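Local structure of endo-beta-mannanase (Opitutaceae bacterium TAV5, 7BOB) at residues 106-111 with 159-164; 151-156 with 172-177; 118-121 with 125-128; 57-62 with 79-84; 266-271 with 277-282. The protein probably releases mannose from the ends of beta-1,4-linked mannan-derived chains, as an exo-beta-1,4-mannosidase of glycoside hydrolase family 5. All coordinates share one frame; numbering follows the deposited sequence.

Contact 1 (106-111 with 159-164)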
# COMPACT_ATOMS: atom_id res chain seq x y z
N GLY A 106 17.90 12.92 -11.75
CA GLY A 106 16.62 13.31 -11.20
C GLY A 106 15.62 13.80 -12.21
O GLY A 106 14.46 14.06 -11.85
N GLY A 107 16.02 13.96 -13.48
CA GLY A 107 15.10 14.26 -14.55
C GLY A 107 14.94 13.07 -15.49
O GLY A 107 15.69 12.09 -15.44
N ILE A 108 13.94 13.18 -16.36
CA ILE A 108 13.68 12.19 -17.40
C ILE A 108 13.46 12.94 -18.70
O ILE A 108 12.61 13.84 -18.76
CB ILE A 108 12.48 11.28 -17.07
CG1 ILE A 108 12.67 10.61 -15.69
CG2 ILE A 108 12.34 10.22 -18.14
CD1 ILE A 108 11.63 9.54 -15.36
N PHE A 109 14.22 12.57 -19.73
CA PHE A 109 14.36 13.36 -20.95
C PHE A 109 14.02 12.44 -22.11
O PHE A 109 14.89 11.70 -22.59
CB PHE A 109 15.77 13.93 -21.07
CG PHE A 109 16.13 14.84 -19.93
CD1 PHE A 109 15.77 16.18 -19.96
CD2 PHE A 109 16.77 14.35 -18.80
CE1 PHE A 109 16.08 17.02 -18.90
CE2 PHE A 109 17.08 15.18 -17.74
CZ PHE A 109 16.73 16.52 -17.79
N TRP A 110 12.78 12.48 -22.55
CA TRP A 110 12.31 11.67 -23.65
C TRP A 110 11.97 12.55 -24.85
O TRP A 110 11.78 13.77 -24.71
CB TRP A 110 11.07 10.86 -23.24
CG TRP A 110 11.30 9.73 -22.25
CD1 TRP A 110 10.52 9.45 -21.16
CD2 TRP A 110 12.34 8.73 -22.27
NE1 TRP A 110 11.01 8.34 -20.50
CE2 TRP A 110 12.13 7.89 -21.16
CE3 TRP A 110 13.42 8.47 -23.13
CZ2 TRP A 110 12.96 6.80 -20.88
CZ3 TRP A 110 14.25 7.38 -22.84
CH2 TRP A 110 14.01 6.56 -21.72
N PRO A 111 11.89 11.98 -26.05
CA PRO A 111 11.46 12.78 -27.20
C PRO A 111 10.05 13.29 -27.00
O PRO A 111 9.22 12.63 -26.34
CB PRO A 111 11.56 11.79 -28.37
CG PRO A 111 12.65 10.83 -27.95
CD PRO A 111 12.44 10.67 -26.43
N ALA A 159 15.75 2.24 -13.20
CA ALA A 159 15.19 3.24 -12.31
C ALA A 159 13.93 3.88 -12.87
O ALA A 159 13.27 4.64 -12.15
CB ALA A 159 16.23 4.34 -12.06
N LEU A 160 13.60 3.60 -14.13
CA LEU A 160 12.50 4.25 -14.81
C LEU A 160 11.16 3.78 -14.25
O LEU A 160 10.97 2.58 -14.00
CB LEU A 160 12.56 3.94 -16.30
CG LEU A 160 13.64 4.67 -17.10
CD1 LEU A 160 13.79 4.02 -18.47
CD2 LEU A 160 13.33 6.16 -17.21
N PRO A 161 10.20 4.69 -14.06
CA PRO A 161 8.85 4.24 -13.69
C PRO A 161 8.31 3.20 -14.64
O PRO A 161 7.49 2.37 -14.24
CB PRO A 161 8.00 5.53 -13.74
CG PRO A 161 8.91 6.65 -14.08
CD PRO A 161 10.25 6.09 -14.52
N ASP A 162 8.77 3.22 -15.90
CA ASP A 162 8.29 2.28 -16.91
C ASP A 162 8.52 0.83 -16.51
O ASP A 162 7.79 -0.05 -16.99
CB ASP A 162 8.96 2.56 -18.27
CG ASP A 162 8.89 4.01 -18.68
OD1 ASP A 162 9.44 4.85 -17.94
OD2 ASP A 162 8.28 4.31 -19.74
N CYS A 163 9.54 0.56 -15.68
CA CYS A 163 9.82 -0.80 -15.20
C CYS A 163 8.68 -1.40 -14.36
O CYS A 163 8.53 -2.63 -14.31
CB CYS A 163 11.08 -0.82 -14.34
SG CYS A 163 12.51 -0.29 -15.27
N SER A 164 7.95 -0.57 -13.62
CA SER A 164 6.83 -1.05 -12.81
C SER A 164 5.65 -1.44 -13.69
O SER A 164 4.90 -2.36 -13.35
CB SER A 164 6.35 0.00 -11.81
OG SER A 164 7.42 0.67 -11.15
O HOH W 1 9.93 7.22 -18.19

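Contact 2 (151-156 with 172-177)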
# COMPACT_ATOMS: atom_id res chain seq x y z
N ILE A 151 29.41 -0.07 -25.91
CA ILE A 151 28.25 0.78 -26.11
C ILE A 151 27.29 0.57 -24.93
O ILE A 151 26.86 -0.56 -24.67
CB ILE A 151 27.55 0.51 -27.45
CG1 ILE A 151 28.52 0.84 -28.60
CG2 ILE A 151 26.23 1.29 -27.54
CD1 ILE A 151 28.10 0.27 -29.94
N ASP A 152 26.96 1.66 -24.24
CA ASP A 152 26.08 1.64 -23.08
C ASP A 152 24.62 1.75 -23.53
O ASP A 152 24.22 2.78 -24.10
CB ASP A 152 26.45 2.79 -22.13
CG ASP A 152 25.80 2.66 -20.77
OD1 ASP A 152 25.59 1.51 -20.33
OD2 ASP A 152 25.49 3.69 -20.14
N LEU A 153 23.84 0.71 -23.27
CA LEU A 153 22.44 0.66 -23.70
C LEU A 153 21.66 1.89 -23.24
O LEU A 153 20.89 2.48 -24.01
CB LEU A 153 21.79 -0.61 -23.16
CG LEU A 153 20.41 -0.97 -23.71
CD1 LEU A 153 20.43 -0.86 -25.24
CD2 LEU A 153 20.05 -2.37 -23.26
N GLY A 154 21.83 2.29 -21.99
CA GLY A 154 21.19 3.50 -21.50
C GLY A 154 21.57 3.68 -20.05
O GLY A 154 22.21 2.83 -19.45
N ASN A 155 21.17 4.82 -19.50
CA ASN A 155 21.50 5.14 -18.13
C ASN A 155 20.37 4.71 -17.19
O ASN A 155 19.27 5.28 -17.22
CB ASN A 155 21.77 6.62 -17.95
CG ASN A 155 22.26 6.89 -16.55
OD1 ASN A 155 23.04 6.10 -16.04
ND2 ASN A 155 21.76 7.93 -15.91
N GLU A 156 20.66 3.72 -16.35
CA GLU A 156 19.81 3.34 -15.22
C GLU A 156 18.38 3.08 -15.69
O GLU A 156 17.41 3.62 -15.16
CB GLU A 156 19.85 4.41 -14.13
CG GLU A 156 21.28 4.68 -13.63
CD GLU A 156 21.35 5.30 -12.25
OE1 GLU A 156 20.41 6.05 -11.87
OE2 GLU A 156 22.36 5.05 -11.55
N HIS A 172 12.62 -7.93 -20.86
CA HIS A 172 13.53 -8.87 -21.49
C HIS A 172 13.48 -8.74 -23.01
O HIS A 172 14.53 -8.73 -23.67
CB HIS A 172 13.17 -10.29 -21.05
CG HIS A 172 14.04 -11.37 -21.63
ND1 HIS A 172 14.92 -12.10 -20.86
CD2 HIS A 172 14.14 -11.86 -22.89
CE1 HIS A 172 15.53 -12.99 -21.62
NE2 HIS A 172 15.07 -12.87 -22.86
N GLU A 173 12.26 -8.60 -23.57
CA GLU A 173 12.12 -8.50 -25.01
C GLU A 173 12.67 -7.18 -25.53
O GLU A 173 13.32 -7.15 -26.58
CB GLU A 173 10.64 -8.67 -25.41
CG GLU A 173 10.31 -8.42 -26.88
CD GLU A 173 11.00 -9.41 -27.84
OE1 GLU A 173 11.55 -10.43 -27.38
OE2 GLU A 173 11.01 -9.16 -29.06
N TRP A 174 12.43 -6.08 -24.82
CA TRP A 174 12.95 -4.79 -25.26
C TRP A 174 14.46 -4.81 -25.31
O TRP A 174 15.08 -4.24 -26.23
CB TRP A 174 12.47 -3.70 -24.31
CG TRP A 174 12.90 -2.33 -24.66
CD1 TRP A 174 12.21 -1.43 -25.45
CD2 TRP A 174 14.08 -1.65 -24.22
NE1 TRP A 174 12.90 -0.25 -25.52
CE2 TRP A 174 14.05 -0.36 -24.78
CE3 TRP A 174 15.15 -2.01 -23.40
CZ2 TRP A 174 15.07 0.57 -24.56
CZ3 TRP A 174 16.16 -1.09 -23.18
CH2 TRP A 174 16.11 0.19 -23.75
N CYS A 175 15.08 -5.47 -24.32
CA CYS A 175 16.53 -5.56 -24.25
C CYS A 175 17.08 -6.38 -25.41
O CYS A 175 18.07 -5.99 -26.03
CB CYS A 175 16.93 -6.17 -22.90
SG CYS A 175 18.70 -6.36 -22.62
N ARG A 176 16.43 -7.50 -25.71
CA ARG A 176 16.78 -8.28 -26.90
C ARG A 176 16.68 -7.43 -28.16
O ARG A 176 17.58 -7.46 -29.00
CB ARG A 176 15.87 -9.51 -27.03
CG ARG A 176 16.38 -10.59 -28.01
CD ARG A 176 15.29 -11.61 -28.37
NE ARG A 176 14.11 -10.97 -28.94
CZ ARG A 176 13.96 -10.70 -30.24
NH1 ARG A 176 14.92 -11.02 -31.10
NH2 ARG A 176 12.86 -10.10 -30.67
N ARG A 177 15.60 -6.66 -28.28
CA ARG A 177 15.40 -5.88 -29.50
C ARG A 177 16.41 -4.76 -29.63
O ARG A 177 16.92 -4.50 -30.72
CB ARG A 177 13.98 -5.32 -29.54
CG ARG A 177 12.91 -6.37 -29.81
CD ARG A 177 12.89 -6.81 -31.27
NE ARG A 177 12.97 -5.68 -32.19
CZ ARG A 177 11.92 -5.05 -32.71
NH1 ARG A 177 10.69 -5.43 -32.41
NH2 ARG A 177 12.10 -4.03 -33.54

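Contact 3 (118-121 with 125-128)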
# COMPACT_ATOMS: atom_id res chain seq x y z
N GLN A 118 2.82 6.11 -23.18
CA GLN A 118 3.58 5.16 -23.98
C GLN A 118 4.76 4.66 -23.16
O GLN A 118 5.74 5.39 -22.96
CB GLN A 118 4.07 5.80 -25.27
CG GLN A 118 2.99 6.07 -26.30
CD GLN A 118 3.60 6.83 -27.43
OE1 GLN A 118 3.62 8.06 -27.41
NE2 GLN A 118 4.21 6.11 -28.37
N ASN A 119 4.65 3.42 -22.71
CA ASN A 119 5.66 2.77 -21.90
C ASN A 119 6.88 2.45 -22.75
O ASN A 119 6.75 1.76 -23.77
CB ASN A 119 5.07 1.50 -21.30
CG ASN A 119 6.08 0.75 -20.44
OD1 ASN A 119 6.96 0.05 -20.95
ND2 ASN A 119 5.96 0.89 -19.12
N LEU A 120 8.05 2.91 -22.31
CA LEU A 120 9.27 2.76 -23.11
C LEU A 120 9.49 1.32 -23.56
O LEU A 120 9.95 1.08 -24.68
CB LEU A 120 10.50 3.25 -22.32
CG LEU A 120 11.85 3.09 -23.04
CD1 LEU A 120 12.07 4.21 -24.04
CD2 LEU A 120 13.06 2.96 -22.09
N PHE A 121 9.13 0.35 -22.72
CA PHE A 121 9.48 -1.04 -22.98
C PHE A 121 8.42 -1.81 -23.75
O PHE A 121 8.76 -2.75 -24.48
CB PHE A 121 9.74 -1.76 -21.65
CG PHE A 121 10.84 -1.15 -20.82
CD1 PHE A 121 12.13 -1.02 -21.33
CD2 PHE A 121 10.58 -0.71 -19.52
CE1 PHE A 121 13.15 -0.47 -20.56
CE2 PHE A 121 11.60 -0.16 -18.74
CZ PHE A 121 12.89 -0.04 -19.26
N VAL A 125 4.87 1.27 -30.75
CA VAL A 125 5.53 2.35 -31.48
C VAL A 125 6.90 2.65 -30.87
O VAL A 125 7.90 2.82 -31.59
CB VAL A 125 4.63 3.60 -31.49
CG1 VAL A 125 5.38 4.80 -32.04
CG2 VAL A 125 3.36 3.33 -32.31
N MET A 126 6.98 2.69 -29.53
CA MET A 126 8.25 2.98 -28.87
C MET A 126 9.28 1.90 -29.15
O MET A 126 10.46 2.19 -29.31
CB MET A 126 8.04 3.13 -27.37
CG MET A 126 7.30 4.40 -26.98
SD MET A 126 7.95 5.85 -27.80
CE MET A 126 9.61 5.88 -27.16
N ILE A 127 8.84 0.64 -29.19
CA ILE A 127 9.78 -0.43 -29.52
C ILE A 127 10.38 -0.19 -30.90
O ILE A 127 11.60 -0.16 -31.07
CB ILE A 127 9.09 -1.80 -29.41
CG1 ILE A 127 8.82 -2.12 -27.93
CG2 ILE A 127 9.96 -2.88 -29.98
CD1 ILE A 127 8.08 -3.43 -27.69
N GLU A 128 9.52 0.06 -31.90
CA GLU A 128 10.02 0.31 -33.25
C GLU A 128 10.89 1.57 -33.30
O GLU A 128 12.03 1.52 -33.78
CB GLU A 128 8.86 0.40 -34.24
CG GLU A 128 8.14 -0.95 -34.45
CD GLU A 128 9.08 -2.16 -34.30
OE1 GLU A 128 10.09 -2.25 -35.03
OE2 GLU A 128 8.80 -3.03 -33.45
O HOH W 2 11.65 2.10 -26.70

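Contact 4 (57-62 with 79-84)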
# COMPACT_ATOMS: atom_id res chain seq x y z
N VAL A 57 35.75 7.80 -21.12
CA VAL A 57 34.80 8.82 -20.73
C VAL A 57 33.42 8.32 -21.11
O VAL A 57 33.20 7.92 -22.26
CB VAL A 57 35.09 10.20 -21.36
CG1 VAL A 57 35.14 10.14 -22.92
CG2 VAL A 57 34.09 11.27 -20.85
N ARG A 58 32.51 8.27 -20.13
CA ARG A 58 31.12 7.92 -20.37
C ARG A 58 30.32 9.19 -20.61
O ARG A 58 30.40 10.14 -19.81
CB ARG A 58 30.53 7.14 -19.20
CG ARG A 58 29.07 6.77 -19.38
CD ARG A 58 28.66 5.70 -18.40
NE ARG A 58 27.27 5.27 -18.52
CZ ARG A 58 26.34 5.39 -17.56
NH1 ARG A 58 26.63 5.98 -16.40
NH2 ARG A 58 25.12 4.93 -17.76
N PHE A 59 29.57 9.22 -21.70
CA PHE A 59 28.73 10.37 -21.97
C PHE A 59 27.41 9.90 -22.57
O PHE A 59 27.27 8.74 -22.97
CB PHE A 59 29.46 11.40 -22.85
CG PHE A 59 29.75 10.92 -24.25
CD1 PHE A 59 31.05 10.61 -24.63
CD2 PHE A 59 28.75 10.84 -25.20
CE1 PHE A 59 31.34 10.19 -25.91
CE2 PHE A 59 29.04 10.42 -26.51
CZ PHE A 59 30.32 10.09 -26.85
N PHE A 60 26.45 10.81 -22.66
CA PHE A 60 25.06 10.42 -22.84
C PHE A 60 24.49 11.05 -24.10
O PHE A 60 24.49 12.28 -24.25
CB PHE A 60 24.27 10.79 -21.59
CG PHE A 60 24.96 10.35 -20.36
CD1 PHE A 60 24.90 9.02 -19.97
CD2 PHE A 60 25.76 11.22 -19.63
CE1 PHE A 60 25.57 8.58 -18.82
CE2 PHE A 60 26.43 10.80 -18.51
CZ PHE A 60 26.34 9.47 -18.11
N VAL A 61 24.00 10.20 -25.00
CA VAL A 61 23.33 10.64 -26.21
C VAL A 61 21.88 10.88 -25.83
O VAL A 61 21.07 9.95 -25.77
CB VAL A 61 23.50 9.59 -27.33
CG1 VAL A 61 22.87 10.06 -28.63
CG2 VAL A 61 24.99 9.29 -27.54
N ARG A 62 21.54 12.12 -25.50
CA ARG A 62 20.20 12.42 -25.00
C ARG A 62 19.21 12.36 -26.17
O ARG A 62 19.25 13.20 -27.08
CB ARG A 62 20.17 13.78 -24.30
CG ARG A 62 18.99 13.92 -23.37
CD ARG A 62 19.02 15.21 -22.56
NE ARG A 62 18.94 16.39 -23.42
CZ ARG A 62 18.61 17.60 -22.98
NH1 ARG A 62 18.31 17.78 -21.70
NH2 ARG A 62 18.55 18.62 -23.82
N SER A 79 26.51 15.80 -35.92
CA SER A 79 27.84 16.29 -36.26
C SER A 79 28.62 16.60 -35.00
O SER A 79 29.84 16.39 -34.94
CB SER A 79 27.76 17.53 -37.15
OG SER A 79 26.99 17.20 -38.28
N ARG A 80 27.93 17.09 -33.98
CA ARG A 80 28.58 17.28 -32.69
C ARG A 80 29.00 15.94 -32.09
O ARG A 80 30.09 15.83 -31.51
CB ARG A 80 27.64 18.05 -31.77
CG ARG A 80 27.55 19.48 -32.22
CD ARG A 80 26.39 20.22 -31.57
NE ARG A 80 26.30 21.57 -32.10
CZ ARG A 80 25.37 22.47 -31.76
NH1 ARG A 80 24.42 22.16 -30.88
NH2 ARG A 80 25.40 23.67 -32.32
N LEU A 81 28.16 14.90 -32.24
CA LEU A 81 28.58 13.57 -31.80
C LEU A 81 29.90 13.18 -32.44
O LEU A 81 30.84 12.75 -31.76
CB LEU A 81 27.49 12.54 -32.10
CG LEU A 81 27.71 11.08 -31.65
CD1 LEU A 81 28.22 10.97 -30.22
CD2 LEU A 81 26.45 10.22 -31.83
N LEU A 82 30.00 13.34 -33.77
CA LEU A 82 31.23 12.91 -34.43
C LEU A 82 32.42 13.76 -33.96
O LEU A 82 33.51 13.22 -33.77
CB LEU A 82 31.08 12.96 -35.96
CG LEU A 82 32.33 12.41 -36.71
CD1 LEU A 82 31.98 11.51 -37.92
CD2 LEU A 82 33.35 13.49 -37.12
N ARG A 83 32.21 15.06 -33.72
CA ARG A 83 33.31 15.89 -33.24
C ARG A 83 33.79 15.44 -31.86
O ARG A 83 34.99 15.42 -31.58
CB ARG A 83 32.90 17.37 -33.23
CG ARG A 83 32.53 17.94 -34.66
CD ARG A 83 32.41 19.48 -34.70
NE ARG A 83 33.70 20.07 -34.37
CZ ARG A 83 34.17 21.23 -34.85
NH1 ARG A 83 33.44 21.95 -35.70
NH2 ARG A 83 35.37 21.66 -34.47
N LEU A 84 32.85 15.03 -30.98
CA LEU A 84 33.22 14.52 -29.67
C LEU A 84 34.00 13.22 -29.79
O LEU A 84 35.07 13.08 -29.20
CB LEU A 84 31.97 14.32 -28.80
CG LEU A 84 32.13 13.97 -27.32
CD1 LEU A 84 33.02 14.98 -26.61
CD2 LEU A 84 30.74 13.93 -26.65

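Contact 5 (266-271 with 277-282)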
# COMPACT_ATOMS: atom_id res chain seq x y z
N PHE A 266 29.66 -5.28 -2.01
CA PHE A 266 28.66 -6.34 -1.96
C PHE A 266 27.86 -6.40 -3.26
O PHE A 266 27.63 -7.48 -3.81
CB PHE A 266 27.73 -6.13 -0.77
CG PHE A 266 26.48 -6.94 -0.85
CD1 PHE A 266 26.46 -8.27 -0.44
CD2 PHE A 266 25.31 -6.37 -1.35
CE1 PHE A 266 25.29 -9.03 -0.53
CE2 PHE A 266 24.12 -7.12 -1.43
CZ PHE A 266 24.12 -8.45 -1.01
N TYR A 267 27.40 -5.24 -3.75
CA TYR A 267 26.67 -5.21 -5.03
C TYR A 267 27.53 -5.74 -6.17
O TYR A 267 27.04 -6.49 -7.03
CB TYR A 267 26.21 -3.79 -5.36
CG TYR A 267 25.19 -3.22 -4.40
CD1 TYR A 267 24.11 -3.98 -3.98
CD2 TYR A 267 25.29 -1.92 -3.94
CE1 TYR A 267 23.18 -3.46 -3.11
CE2 TYR A 267 24.35 -1.39 -3.08
CZ TYR A 267 23.31 -2.16 -2.67
OH TYR A 267 22.40 -1.64 -1.80
N VAL A 268 28.81 -5.35 -6.20
CA VAL A 268 29.72 -5.83 -7.24
C VAL A 268 29.87 -7.34 -7.14
O VAL A 268 29.82 -8.05 -8.15
CB VAL A 268 31.07 -5.10 -7.14
CG1 VAL A 268 32.12 -5.71 -8.11
CG2 VAL A 268 30.88 -3.61 -7.42
N LYS A 269 30.02 -7.86 -5.92
CA LYS A 269 30.12 -9.30 -5.71
C LYS A 269 28.91 -10.04 -6.28
O LYS A 269 29.06 -11.07 -6.94
CB LYS A 269 30.24 -9.62 -4.21
CG LYS A 269 31.57 -9.26 -3.57
CD LYS A 269 31.67 -9.81 -2.13
CE LYS A 269 32.86 -9.19 -1.41
NZ LYS A 269 32.98 -9.61 0.02
N CYS A 270 27.70 -9.55 -5.99
CA CYS A 270 26.52 -10.18 -6.58
C CYS A 270 26.56 -10.15 -8.10
O CYS A 270 26.36 -11.18 -8.75
CB CYS A 270 25.24 -9.52 -6.06
SG CYS A 270 25.10 -9.61 -4.26
N ALA A 271 26.75 -8.97 -8.67
CA ALA A 271 26.82 -8.87 -10.12
C ALA A 271 27.88 -9.81 -10.68
O ALA A 271 27.61 -10.62 -11.58
CB ALA A 271 27.09 -7.43 -10.54
N VAL A 277 31.69 -7.32 -14.65
CA VAL A 277 30.98 -6.18 -14.08
C VAL A 277 31.89 -4.96 -14.05
O VAL A 277 33.00 -5.02 -13.53
CB VAL A 277 30.39 -6.48 -12.68
CG1 VAL A 277 31.46 -6.83 -11.72
CG2 VAL A 277 29.67 -5.27 -12.17
N LEU A 278 31.39 -3.86 -14.63
CA LEU A 278 32.03 -2.55 -14.63
C LEU A 278 31.43 -1.68 -13.54
O LEU A 278 30.20 -1.52 -13.48
CB LEU A 278 31.83 -1.87 -16.00
CG LEU A 278 32.30 -0.42 -16.13
CD1 LEU A 278 33.80 -0.40 -15.90
CD2 LEU A 278 32.00 0.21 -17.51
N LEU A 279 32.28 -1.10 -12.69
CA LEU A 279 31.80 -0.09 -11.75
C LEU A 279 31.59 1.19 -12.54
O LEU A 279 32.43 2.09 -12.57
CB LEU A 279 32.78 0.12 -10.60
CG LEU A 279 32.27 1.02 -9.47
CD1 LEU A 279 31.03 0.42 -8.84
CD2 LEU A 279 33.33 1.31 -8.39
N GLN A 280 30.43 1.25 -13.21
CA GLN A 280 30.18 2.28 -14.22
C GLN A 280 29.91 3.65 -13.63
O GLN A 280 30.03 4.66 -14.34
CB GLN A 280 29.01 1.85 -15.09
CG GLN A 280 28.80 2.69 -16.34
CD GLN A 280 27.59 2.23 -17.07
OE1 GLN A 280 26.54 2.03 -16.46
NE2 GLN A 280 27.72 2.03 -18.38
N GLU A 281 29.55 3.70 -12.35
CA GLU A 281 29.28 4.94 -11.63
C GLU A 281 29.61 4.69 -10.18
O GLU A 281 29.07 3.76 -9.58
CB GLU A 281 27.81 5.37 -11.71
CG GLU A 281 27.32 6.01 -12.97
CD GLU A 281 25.84 6.42 -12.83
OE1 GLU A 281 25.37 6.63 -11.68
OE2 GLU A 281 25.14 6.50 -13.86
N PHE A 282 30.45 5.55 -9.60
CA PHE A 282 30.59 5.57 -8.16
C PHE A 282 30.90 7.00 -7.77
O PHE A 282 31.48 7.76 -8.55
CB PHE A 282 31.69 4.60 -7.69
CG PHE A 282 33.05 5.11 -7.95
CD1 PHE A 282 33.61 5.01 -9.22
CD2 PHE A 282 33.77 5.74 -6.95
CE1 PHE A 282 34.89 5.50 -9.47
CE2 PHE A 282 35.04 6.24 -7.19
CZ PHE A 282 35.60 6.12 -8.45

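Contact 1 (106-111 with 159-164)
I108 reaches from the antiparallel hairpin of strands 103-104 and 107-108, just after barrel strand 94-101, to P161 in the loop that follows the next barrel strand, 151-154. Its CG1 branch continues almost straight (chi2 -172°), and the end methyl reaches the CD corner of the P161 ring, I108 CD1 lying 3.8 Å from P161 CD. A branched aliphatic chain suits a contact with a rigid, apolar ring at the exposed margin. The next contact is made by W110, whose indole and L160 approach from opposite directions. CG of W110 lies beside its backbone N (chi1 -70°), and the benzo part of the indole is presented to the leucine fork: W110 CZ2 is 3.8 Å from L160 CD1, which lies at the ring edge and in its plane, and 3.7 Å from L160 CD2, which comes in obliquely. The pyrrole side of the same edge is polar. W110 NE1 donates to a water 2.8 Å away in the indole plane; that water's further link to D162 OD1 is doubtful, the modelled distance being too short. D162 also holds the backbone N of L120 through OD2, and W103 of the hairpin packs on both I108 and L160. No direct hydrogen bond joins the two segments. Their cohesion therefore rests on apolar packing, with tryptophan suited to its place because one edge offers both carbon surface and a solvated N-H.

Contact 2 (151-156 with 172-177)
L153 turns its CD2 methyl to helix 168-183, and this one group makes both contacts across the pair of segments: L153 CD2 lies 4.1 Å from W174 CZ3 and 4.3 Å from C175 SG. The leucine's CG is anti to its backbone N (chi1 -169°), which carries the fork out from strand 151-154 toward the helix. The side chains of L153 and W174 slide past each other in opposite directions, with the methyl oblique to the indole. Leucine, large and flexible, fills the interval between strand and helix; cysteine, small and weakly polar, adds a compact sulfur surface for the same methyl. In the next shell, F100 of the adjacent strand 94-101 packs on L153 and meets the W174 ring edge-to-face, and F121 makes a second edge-to-face pair with the same indole, which probably limits its rotation. Farther out, on the helix's outer side, R176 grips E173 side-on with two nitrogens: R176 NE is 3.0 Å from E173 OE1 and R176 NH2 is 2.6 Å from E173 OE2, both oxygens being met on their syn sides. This salt bridge spans three residues along one helical turn. The chemistry is thus layered, as expected where a helix covers the parallel strands of a TIM barrel: purely apolar contact faces the strand, while the paired charges stay on the solvent side.

Contact 3 (118-121 with 125-128)
L120 and M126, their CA atoms 5.9 Å apart, bring loop 118-121 back against the opening turn of helix 124-141, with F121 similarly placed by I127. The loop contains an Asx turn: N119 OD1 accepts from F121 N at 2.8 Å, the donor lying above the carbonyl plane. Asparagine suits the place because its amide serves both ways, OD1 also taking the N-H of S122 and ND2 giving to D162 O. M126, bent at chi2 and chi3, fills the angle between the segments and is crossed at about a right angle by the extended Q118, whose NE2 lies 3.8 Å from M126 SD. The Q118 amide is already held, OE1 taking S115 N and NE2 giving to D123 OD2, and the flexible thioether packs beside it. Water 2 bridges the two backbones, donating to L120 O at 2.8 Å and to M126 O. One residue on, I127 sends its straight CG1 arm to the loop, bringing I127 CD1 3.4 Å from F121 O.

Contact 4 (57-62 with 79-84)
F59 and two leucines, L81 and L84, carry the packing of strand 56-62 against helix 75-89, farther along the chain, a strand-to-helix layer of the TIM barrel. The most specific interaction is a CH-pi contact: L84 CD2 stands 3.7 Å from the centroid of the F59 ring and only 3° off the ring normal. Being so centred, the methyl is nearly equidistant from all six ring carbons. The phenyl reaches this position with chi1 at 66°, its CG lying between the backbone N and the carbonyl carbon. Plain apolar contact supplies the rest. L81 crosses the phenylalanine at about a right angle and touches the ring's edge, L81 CD1 being 3.8 Å from F59 CE2, so the two leucines, one turn apart on the helix, take a face and an edge of one ring. P95 and P97 of the next strand also pack on F59. Were F59 exchanged for an alanine, L84 CD2 would probably lose the ring face it rests on, and a gap is likely to open between helix and strand. Among the ionic interactions nearby, R58, next to F59 on the strand, forms salt bridges with D152 and E281. F59 thus faces the helix with carbon alone, while its neighbour R58 has its charge paired with other strands; the F59, L81 and L84 side chains bring no polar atom to the seam.

Contact 5 (266-271 with 277-282)
V277 opens strand 277-282 and points its side chain at helix 258-272. Starting at the root, V277 CB is already 4.0 Å from A271 CB, since the alanine lies where the two backbones come nearest. One branch, CG2, is anti to the backbone N and runs on to the same methyl, V277 CG2 being 3.7 Å from A271 CB. The other branch, CG1, takes the place between the backbone N and the carbonyl carbon (chi1 60°) and meets the helix one turn earlier, with V277 CG1 3.8 Å from V268 CG1. The residue types fit this wedge: a small alanine at the close end, and beta-branched valines whose two methyls can each serve a different neighbour. V268 uses its second methyl too, V268 CG2 lying 4.3 Å from L279 CD1, a looser touch. L279 is the centre of an inverse gamma turn, closed by a weak bond from Q280 N to L278 O. The local helix and strand axes pass 9.0 Å apart and run at 149°, as expected for a helix that returns the chain to the next parallel strand. This is the second half of the beta-alpha-beta unit formed by strand 237-241, helix 258-272 and strand 277-282. M239 of the first strand also packs on V277, A309 of helix 292-309 covers V268, and on another side F266 and Y267 meet helix 406-422.

How the contacts relate
Along the chain contact 4 comes first, contact 3 lies between the two segments of contact 1, contacts 1 and 2 interleave, and contact 5 comes last. Contacts 2, 4 and 5 each pack a helix on the same eight-stranded parallel sheet, the barrel of the family 5 fold. Contacts 2 and 5, centres about 18 Å apart, are joined inside it by D152 OD1 and Q280 NE2, and R58 of contact 4 reaches both. Contacts 1, 2 and 3 cluster, with centres 12 to 14 Å apart. Apolar packing outside the barrel thus holds the helices, while paired polar groups link the strands inside, where the active site of family 5 enzymes lies at the strands' C-terminal ends.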